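PDB 6GZU: conserved membrane protein from Chlamydia abortus, which is an effector that combines deubiquitinating and acetyltransferase activities and induces fragmentation of the Golgi. Local coordinates for residues His26-Arg29 with Leu30-Lys33; His72-Ser75 with Thr76-His79; Ile139-Leu142 with Asp143-Glu146. All blocks are in the same frame, centred on the assembly; numbering follows the deposited sequence.

Interaction 1 (His26-Arg29 with Leu30-Lys33)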
# COMPACT_ATOMS: atom_id res chain seq x y z
N HIS A 26 8.23 5.74 5.79
CA HIS A 26 7.05 6.17 6.54
C HIS A 26 6.15 5.02 6.97
O HIS A 26 5.59 5.05 8.06
CB HIS A 26 6.27 7.30 5.84
CG HIS A 26 5.39 8.05 6.79
ND1 HIS A 26 5.92 8.80 7.83
CD2 HIS A 26 4.04 8.10 6.91
CE1 HIS A 26 4.92 9.33 8.52
NE2 HIS A 26 3.77 8.90 8.00
N LEU A 27 5.98 4.03 6.11
CA LEU A 27 5.21 2.84 6.49
C LEU A 27 5.84 2.15 7.69
O LEU A 27 5.13 1.79 8.64
CB LEU A 27 5.01 1.89 5.30
CG LEU A 27 3.89 2.27 4.32
CD1 LEU A 27 3.73 3.68 3.90
CD2 LEU A 27 4.04 1.32 3.10
N ILE A 28 7.16 2.01 7.71
CA ILE A 28 7.84 1.40 8.85
C ILE A 28 7.65 2.26 10.10
O ILE A 28 7.38 1.74 11.21
CB ILE A 28 9.36 1.18 8.57
CG1 ILE A 28 9.57 0.07 7.53
CG2 ILE A 28 10.16 0.86 9.86
CD1 ILE A 28 9.08 -1.34 8.01
N ARG A 29 7.80 3.58 9.96
CA ARG A 29 7.51 4.50 11.07
C ARG A 29 6.08 4.26 11.62
O ARG A 29 5.90 4.09 12.83
CB ARG A 29 7.67 5.93 10.57
CG ARG A 29 7.44 7.03 11.54
CD ARG A 29 7.70 8.39 10.82
NE ARG A 29 9.09 8.63 10.46
CZ ARG A 29 9.60 8.80 9.24
NH1 ARG A 29 8.83 8.77 8.14
NH2 ARG A 29 10.92 8.98 9.11
N LEU A 30 5.10 4.19 10.72
CA LEU A 30 3.73 3.91 11.13
C LEU A 30 3.57 2.55 11.77
O LEU A 30 2.78 2.40 12.71
CB LEU A 30 2.77 4.05 9.94
CG LEU A 30 2.59 5.51 9.54
CD1 LEU A 30 1.82 5.57 8.22
CD2 LEU A 30 1.87 6.29 10.62
N SER A 31 4.32 1.56 11.30
CA SER A 31 4.21 0.21 11.87
C SER A 31 4.70 0.17 13.30
O SER A 31 4.33 -0.74 14.03
CB SER A 31 4.97 -0.83 11.02
OG SER A 31 6.37 -0.78 11.30
N GLU A 32 5.51 1.14 13.73
CA GLU A 32 5.98 1.19 15.10
C GLU A 32 4.88 1.73 16.01
O GLU A 32 4.84 1.43 17.20
CB GLU A 32 7.26 2.05 15.23
CG GLU A 32 8.40 1.43 14.47
CD GLU A 32 9.76 2.02 14.79
OE1 GLU A 32 9.86 3.15 15.37
OE2 GLU A 32 10.73 1.33 14.43
N LYS A 33 4.00 2.54 15.43
CA LYS A 33 2.87 3.09 16.19
C LYS A 33 1.66 2.15 16.15
O LYS A 33 0.91 2.04 17.14
CB LYS A 33 2.48 4.42 15.58
CG LYS A 33 1.28 5.04 16.21
CD LYS A 33 1.03 6.41 15.65
CE LYS A 33 -0.14 7.03 16.38
NZ LYS A 33 -0.74 8.18 15.63

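Interaction 2 (His72-Ser75 with Thr76-His79). With ZN (zinc ion), chain C.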
# COMPACT_ATOMS: atom_id res chain seq x y z
N HIS A 72 -8.34 -20.88 1.72
CA HIS A 72 -8.07 -20.58 3.11
C HIS A 72 -6.58 -20.46 3.22
O HIS A 72 -5.85 -21.02 2.40
CB HIS A 72 -8.68 -21.64 4.07
CG HIS A 72 -8.03 -22.99 4.03
ND1 HIS A 72 -6.84 -23.27 4.67
CD2 HIS A 72 -8.43 -24.16 3.47
CE1 HIS A 72 -6.53 -24.55 4.49
NE2 HIS A 72 -7.48 -25.11 3.77
N PRO A 73 -6.11 -19.67 4.19
CA PRO A 73 -4.68 -19.41 4.28
C PRO A 73 -3.97 -20.69 4.60
O PRO A 73 -4.51 -21.58 5.24
CB PRO A 73 -4.58 -18.44 5.45
CG PRO A 73 -5.88 -17.75 5.43
CD PRO A 73 -6.86 -18.84 5.15
N ASP A 74 -2.74 -20.76 4.12
CA ASP A 74 -1.89 -21.92 4.30
C ASP A 74 -0.52 -21.37 4.68
O ASP A 74 0.21 -20.85 3.84
CB ASP A 74 -1.82 -22.72 3.00
CG ASP A 74 -0.88 -23.89 3.08
OD1 ASP A 74 -0.31 -24.15 4.17
OD2 ASP A 74 -0.72 -24.58 2.04
N SER A 75 -0.19 -21.48 5.96
CA SER A 75 1.00 -20.81 6.48
C SER A 75 2.29 -21.43 5.96
O SER A 75 3.35 -20.82 6.04
CB SER A 75 1.00 -20.85 8.00
OG SER A 75 0.96 -22.19 8.44
N THR A 76 2.20 -22.64 5.41
CA THR A 76 3.33 -23.27 4.73
C THR A 76 3.67 -22.57 3.40
O THR A 76 4.73 -22.81 2.82
CB THR A 76 3.08 -24.78 4.52
OG1 THR A 76 2.15 -24.99 3.45
CG2 THR A 76 2.50 -25.35 5.78
N GLN A 77 2.79 -21.69 2.90
CA GLN A 77 3.12 -20.94 1.69
C GLN A 77 3.83 -19.65 1.98
O GLN A 77 4.12 -18.87 1.08
CB GLN A 77 1.86 -20.63 0.88
CG GLN A 77 0.99 -21.86 0.70
CD GLN A 77 1.58 -22.86 -0.28
OE1 GLN A 77 2.51 -22.57 -1.02
NE2 GLN A 77 1.01 -24.05 -0.29
N CYS A 78 4.12 -19.40 3.25
CA CYS A 78 4.66 -18.12 3.67
C CYS A 78 6.02 -17.79 3.08
O CYS A 78 6.97 -18.54 3.26
CB CYS A 78 4.76 -18.13 5.18
SG CYS A 78 5.59 -16.74 5.79
N HIS A 79 6.14 -16.62 2.44
CA HIS A 79 7.42 -16.17 1.89
C HIS A 79 8.02 -15.01 2.73
O HIS A 79 9.01 -14.32 2.31
CB HIS A 79 7.24 -15.78 0.42
CG HIS A 79 6.43 -14.53 0.22
ND1 HIS A 79 5.26 -14.28 0.91
CD2 HIS A 79 6.62 -13.47 -0.60
CE1 HIS A 79 4.79 -13.10 0.54
NE2 HIS A 79 5.57 -12.60 -0.39
ZN ZN C . 4.01 -15.16 6.06

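Interaction 3 (Ile139-Leu142 with Asp143-Glu146)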
# COMPACT_ATOMS: atom_id res chain seq x y z
N ILE A 139 -5.14 -0.11 0.41
CA ILE A 139 -5.18 -0.62 1.77
C ILE A 139 -6.20 -1.76 1.84
O ILE A 139 -7.37 -1.60 1.42
CB ILE A 139 -5.64 0.48 2.76
CG1 ILE A 139 -4.74 1.71 2.70
CG2 ILE A 139 -5.70 -0.14 4.22
CD1 ILE A 139 -5.29 2.91 3.46
N VAL A 140 -5.81 -2.90 2.40
CA VAL A 140 -6.75 -3.98 2.72
C VAL A 140 -6.93 -3.95 4.22
O VAL A 140 -5.96 -4.06 4.98
CB VAL A 140 -6.21 -5.35 2.24
CG1 VAL A 140 -7.08 -6.49 2.77
CG2 VAL A 140 -6.14 -5.36 0.71
N ASN A 141 -8.18 -3.77 4.65
CA ASN A 141 -8.50 -3.74 6.08
C ASN A 141 -9.38 -4.93 6.37
O ASN A 141 -10.56 -4.99 5.95
CB ASN A 141 -9.18 -2.41 6.47
CG ASN A 141 -9.40 -2.25 7.95
OD1 ASN A 141 -9.75 -3.21 8.64
ND2 ASN A 141 -9.24 -1.04 8.45
N LEU A 142 -8.82 -5.94 7.04
CA LEU A 142 -9.57 -7.17 7.27
C LEU A 142 -10.70 -6.98 8.28
O LEU A 142 -11.75 -7.66 8.21
CB LEU A 142 -8.62 -8.29 7.76
CG LEU A 142 -7.45 -8.71 6.84
CD1 LEU A 142 -6.61 -9.77 7.53
CD2 LEU A 142 -7.98 -9.24 5.50
N ASP A 143 -10.51 -6.07 9.23
CA ASP A 143 -11.52 -5.85 10.28
C ASP A 143 -12.75 -5.17 9.70
O ASP A 143 -13.88 -5.52 10.05
CB ASP A 143 -10.94 -4.99 11.43
CG ASP A 143 -10.02 -5.78 12.35
OD1 ASP A 143 -10.33 -6.95 12.71
OD2 ASP A 143 -8.99 -5.21 12.74
N ARG A 144 -12.52 -4.25 8.77
CA ARG A 144 -13.62 -3.47 8.18
C ARG A 144 -14.12 -4.07 6.87
O ARG A 144 -15.13 -3.60 6.31
CB ARG A 144 -13.21 -1.99 7.98
CG ARG A 144 -13.15 -1.24 9.31
CD ARG A 144 -12.51 0.10 9.17
NE ARG A 144 -13.28 1.00 8.33
CZ ARG A 144 -14.19 1.88 8.78
NH1 ARG A 144 -14.51 1.94 10.06
NH2 ARG A 144 -14.78 2.70 7.93
N ARG A 145 -13.46 -5.13 6.41
CA ARG A 145 -13.81 -5.82 5.13
C ARG A 145 -13.89 -4.78 4.01
O ARG A 145 -14.93 -4.65 3.29
CB ARG A 145 -15.10 -6.63 5.23
CG ARG A 145 -15.01 -7.69 6.30
CD ARG A 145 -16.29 -8.57 6.27
NE ARG A 145 -16.26 -9.61 5.26
CZ ARG A 145 -16.95 -9.60 4.13
NH1 ARG A 145 -17.63 -8.51 3.75
NH2 ARG A 145 -16.90 -10.67 3.33
N GLU A 146 -12.79 -4.05 3.85
CA GLU A 146 -12.76 -3.02 2.82
C GLU A 146 -11.43 -3.02 2.12
O GLU A 146 -10.37 -3.34 2.71
CB GLU A 146 -13.07 -1.63 3.42
CG GLU A 146 -12.03 -1.10 4.40
CD GLU A 146 -12.45 0.19 5.15
OE1 GLU A 146 -13.66 0.46 5.26
OE2 GLU A 146 -11.57 0.98 5.60

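Interaction 1 (His26-Arg29 with Leu30-Lys33)
L30 N donates to H26 O at 2.8 Å and S31 N to L27 O at the same distance, the i to i+4 bonds of an alpha helix, while E32 N bonds to R29 O at 3.1 Å, an i to i+3 bond, and more weakly to I28 O. The hydroxyl of S31 steps in at this point. Its OG sits between its own N and carbonyl carbon (chi1 79°), which aims it back along the helix, and it donates to I28 O at 2.7 Å, so that carbonyl takes a side-chain bond as well as the weak backbone one.

H26 and L30, four residues apart, meet on one flank of the helix. The CD1 methyl of L30 lies 3.6 Å from CD2 of the imidazole, approaching it obliquely. The other side of the ring works as an acceptor: R29 NH1 reaches H26 ND1 at 2.9 Å, with the nitrogen in the ring plane and the ring nitrogen close to the guanidinium plane. R29 makes that reach because its chain bends at chi3 (-68°) and folds back. A bond accepted by ND1 is consistent with the proton sitting on NE2, which bonds to D213.

R29 NE goes on to R245 O, while both carboxylate oxygens of E32 take backbone N-H groups of T248 and Q249, all in the loop after helix 228-241. Helix 20-33 also lies against helix 204-217, with L27 and L30 on L212 and K33 salt-bridged to D217, and F238 of helix 228-241 meets the H26 ring edge-to-face.

Interaction 2 (His72-Ser75 with Thr76-His79)
T76 opens the second segment by bonding twice to one oxygen of D74: its OG1 donates to D74 OD1 at 2.7 Å and its backbone N to the same OD1 at 3.2 Å. Both come from above the carboxylate plane and from the same face. The hydroxyl can do this because chi1 of T76 (76°) holds OG1 between the backbone N and the carbonyl carbon, folded back over the turn. The bond from T76 N to a side-chain oxygen two residues earlier makes an Asx turn.

Q77 comes next and holds D74 by backbone and side chain together. Its N donates to D74 O at 2.9 Å, and its amide NE2 reaches D74 OD2 at 3.0 Å. The bend of the Q77 chain at chi2 (-72°) brings the amide N-H to OD2 on the same face of the carboxylate that T76 uses, and the two flat groups stand nearly perpendicular, 83° apart. Three donors therefore grip this one carboxylate, which should hold its rotation.

At C78 the short 3-10 segment runs out, with C78 N bonded to S75 O at 3.2 Å. The SG of C78 binds the zinc ion at 2.2 Å. H79 follows with its ring edge-to-face to that of Y87.

The backbone of D74 also pairs with that of H60, itself a zinc ligand. H60, H80 and C95 complete the metal site with C78: a four-ligand zinc site of two cysteines and two histidines, one of its sulfurs presented by an Asx turn and a 3-10 turn.

Interaction 3 (Ile139-Leu142 with Asp143-Glu146)
N141 and E146 are bonded to each other through both backbones: N141 N donates to E146 O at 3.0 Å, almost straight at 176°, and E146 N returns a bond to N141 O at 3.2 Å. Their side chains leave on the same face, CB of N141 resting 3.8 Å from CG of E146. With CG of N141 anti to the backbone N (chi1 -174°), its OD1 turns into the loop and accepts R144 N at 3.0 Å, the donor standing well above the plane of the side-chain carbonyl. ND2, on the other branch, lies 3.5 Å from CD of R144, whose guanidinium plane is turned 55° from the amide.

This is the hairpin between strands 134-141 and 146-150 of the Ulp1-type (CE clan) catalytic domain, probably a cysteine peptidase, closed by a G1 beta bulge: R145 and E146 both face the single N141. R145 takes the left-handed backbone conformation that the bulge needs, with positive phi.

Beyond the backbone, R144 NE meets E146 OE1 at 3.1 Å in a salt bridge, with a weak second bond to OE2. The bend at chi3 swings the arginine back over the same face as N141 and E146.

In the next shell, the hydroxyl of Y215 in helix 204-217 bonds both N141 ND2 and E146 OE2, tying the two facing side chains together, and K190 gives E146 a second charged partner. R144 also pairs with D220. D143, on the outer side of the turn, forms a salt bridge with R99, and R145 NH2 donates to the carbonyls of S185 and Y177.

Overall arrangement
Interaction 3 is buried and interaction 1 partly buried; both rest on helix 204-217, at different points along it. Their centres are 18 Å apart and their atoms do not touch. Interaction 2 is a surface contact, its centre 21 Å from the chain centre, in the loop between strands 68-69 and 100-107. The chemistry follows: a helical turn with histidine and arginine in interaction 1, a carboxylate-ordered turn leading to zinc in interaction 2, and a buried bulge with charged side chains paired over the sheet in interaction 3.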